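Rna-directed RNA polymerase (PDB 3ZED) catalyses RNA-templated synthesis of RNA from ribonucleoside triphosphates and probably occurs both free and covalently attached to the viral genomic RNA. Local coordinates at residues Q130-L135 / E145-V150. Residues are numbered along the deposited sequence; the frame is centred on the assembly and turned at random.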
loop_
_atom_site.group_PDB
_atom_site.type_symbol
_atom_site.label_atom_id
_atom_site.label_comp_id
_atom_site.label_asym_id
_atom_site.label_seq_id
_atom_site.Cartn_x
_atom_site.Cartn_y
_atom_site.Cartn_z
ATOM N N GLN B 130 12.892 33.119 -7.285
ATOM C CA GLN B 130 13.869 32.710 -8.295
ATOM C C GLN B 130 13.207 32.481 -9.665
ATOM O O GLN B 130 13.703 32.981 -10.672
ATOM C CB GLN B 130 14.625 31.458 -7.837
ATOM C CG GLN B 130 15.548 31.701 -6.641
ATOM C CD GLN B 130 16.635 32.714 -6.908
ATOM O OE1 GLN B 130 17.245 32.752 -7.974
ATOM N NE2 GLN B 130 16.898 33.562 -5.939
ATOM N N LEU B 131 12.052 31.802 -9.691
ATOM C CA LEU B 131 11.290 31.568 -10.921
ATOM C C LEU B 131 10.914 32.891 -11.577
ATOM O O LEU B 131 11.068 33.028 -12.799
ATOM C CB LEU B 131 10.025 30.739 -10.638
ATOM C CG LEU B 131 10.217 29.276 -10.248
ATOM C CD1 LEU B 131 8.949 28.733 -9.650
ATOM C CD2 LEU B 131 10.658 28.402 -11.452
ATOM N N THR B 132 10.442 33.878 -10.774
ATOM C CA THR B 132 10.067 35.211 -11.274
ATOM C C THR B 132 11.291 35.943 -11.867
ATOM O O THR B 132 11.178 36.551 -12.943
ATOM C CB THR B 132 9.428 36.059 -10.165
ATOM O OG1 THR B 132 8.382 35.315 -9.566
ATOM C CG2 THR B 132 8.895 37.392 -10.683
ATOM N N PHE B 133 12.442 35.890 -11.169
ATOM C CA PHE B 133 13.655 36.538 -11.675
ATOM C C PHE B 133 14.091 35.928 -12.996
ATOM O O PHE B 133 14.440 36.664 -13.911
ATOM C CB PHE B 133 14.834 36.479 -10.681
ATOM C CG PHE B 133 16.137 36.987 -11.297
ATOM C CD1 PHE B 133 16.250 38.301 -11.752
ATOM C CD2 PHE B 133 17.224 36.132 -11.473
ATOM C CE1 PHE B 133 17.438 38.760 -12.331
ATOM C CE2 PHE B 133 18.419 36.599 -12.024
ATOM C CZ PHE B 133 18.525 37.916 -12.423
ATOM N N PHE B 134 14.060 34.597 -13.110
ATOM C CA PHE B 134 14.514 33.988 -14.346
ATOM C C PHE B 134 13.492 34.197 -15.469
ATOM O O PHE B 134 13.907 34.254 -16.629
ATOM C CB PHE B 134 14.902 32.515 -14.136
ATOM C CG PHE B 134 16.238 32.375 -13.424
ATOM C CD1 PHE B 134 17.412 32.878 -13.995
ATOM C CD2 PHE B 134 16.326 31.731 -12.191
ATOM C CE1 PHE B 134 18.650 32.734 -13.340
ATOM C CE2 PHE B 134 17.560 31.600 -11.533
ATOM C CZ PHE B 134 18.717 32.102 -12.113
ATOM N N LEU B 135 12.180 34.406 -15.142
ATOM C CA LEU B 135 11.197 34.700 -16.198
ATOM C C LEU B 135 11.455 36.117 -16.790
ATOM O O LEU B 135 11.195 36.359 -17.983
ATOM C CB LEU B 135 9.746 34.574 -15.698
ATOM C CG LEU B 135 8.647 34.790 -16.767
ATOM C CD1 LEU B 135 8.408 33.540 -17.550
ATOM C CD2 LEU B 135 7.348 35.260 -16.159
ATOM N N GLU B 145 3.624 29.965 -17.931
ATOM C CA GLU B 145 2.713 28.949 -17.416
ATOM C C GLU B 145 3.316 28.231 -16.206
ATOM O O GLU B 145 2.569 27.903 -15.298
ATOM C CB GLU B 145 2.332 27.943 -18.509
ATOM C CG GLU B 145 1.108 27.092 -18.194
ATOM C CD GLU B 145 -0.198 27.792 -17.833
ATOM O OE1 GLU B 145 -0.471 28.905 -18.347
ATOM O OE2 GLU B 145 -0.968 27.198 -17.043
ATOM N N THR B 146 4.647 28.024 -16.170
ATOM C CA THR B 146 5.296 27.368 -15.036
ATOM C C THR B 146 5.224 28.281 -13.806
ATOM O O THR B 146 4.871 27.815 -12.726
ATOM C CB THR B 146 6.752 26.986 -15.378
ATOM O OG1 THR B 146 6.759 26.090 -16.489
ATOM C CG2 THR B 146 7.485 26.356 -14.203
ATOM N N LEU B 147 5.558 29.574 -13.969
ATOM C CA LEU B 147 5.486 30.535 -12.872
ATOM C C LEU B 147 4.054 30.618 -12.306
ATOM O O LEU B 147 3.872 30.519 -11.088
ATOM C CB LEU B 147 5.970 31.942 -13.317
ATOM C CG LEU B 147 5.935 33.045 -12.217
ATOM C CD1 LEU B 147 6.780 32.656 -11.008
ATOM C CD2 LEU B 147 6.369 34.435 -12.777
ATOM N N ARG B 148 3.053 30.794 -13.184
ATOM C CA ARG B 148 1.654 30.906 -12.753
ATOM C C ARG B 148 1.206 29.662 -11.979
ATOM O O ARG B 148 0.590 29.789 -10.913
ATOM C CB ARG B 148 0.743 31.142 -13.959
ATOM C CG ARG B 148 0.790 32.577 -14.434
ATOM C CD ARG B 148 -0.194 32.845 -15.551
ATOM N NE ARG B 148 0.329 33.842 -16.481
ATOM C CZ ARG B 148 0.735 33.572 -17.718
ATOM N NH1 ARG B 148 0.652 32.333 -18.198
ATOM N NH2 ARG B 148 1.212 34.540 -18.492
ATOM N N GLN B 149 1.594 28.469 -12.476
ATOM C CA GLN B 149 1.223 27.199 -11.846
ATOM C C GLN B 149 1.819 27.058 -10.450
ATOM O O GLN B 149 1.086 26.692 -9.522
ATOM C CB GLN B 149 1.604 26.024 -12.734
ATOM C CG GLN B 149 0.622 25.870 -13.890
ATOM C CD GLN B 149 1.067 24.868 -14.922
ATOM O OE1 GLN B 149 2.200 24.357 -14.905
ATOM N NE2 GLN B 149 0.190 24.602 -15.877
ATOM N N VAL B 150 3.117 27.391 -10.289
ATOM C CA VAL B 150 3.785 27.325 -8.990
ATOM C C VAL B 150 3.131 28.343 -8.013
ATOM O O VAL B 150 2.825 27.972 -6.877
ATOM C CB VAL B 150 5.308 27.532 -9.095
ATOM C CG1 VAL B 150 5.946 27.624 -7.705
ATOM C CG2 VAL B 150 5.952 26.401 -9.888
#
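Leu147 is the main bump of this contact. It enters the hollow formed by Leu131, Thr132 and Leu135 on the facing helix. With CG anti to the backbone N (chi1 -180°), its two methyls reach straight across. They fork there. CD1 goes in between Leu131 and Thr132, 3.8 Å from Leu131 CB and 3.4 Å from Thr132 OG1. The other methyl turns to Leu135, and Leu147 CD2 meets Leu135 CD2 tip to tip at 3.6 Å. Thr132 OG1 meets Leu147 CD1 by van der Waals contact alone; the hydroxyl hydrogen-bonds to the carbonyl O of Leu128, one turn back in its own helix. The two helices, 125-137 and 143-156, form an antiparallel helical hairpin within the palm-family region of the polymerase. Their axes approach to 9.9 Å over this span, at 160° between directions. No hydrogen bond links the two segments; the join is made by side-chain packing. Beside Leu147, Leu131 provides the return bump. With CG anti to the carbonyl carbon (chi1 -69°), Leu131 points its CD1 at the branched end of Val150. Val150 CG1 is 3.7 Å from Leu131 CD1, and Val150 CG2 is 3.8 Å from the same methyl. The two side chains cross at about a right angle. Leu131 also touches Ala630 of helix 625-645, while Val150 packs on Ile584 of helix 580-588.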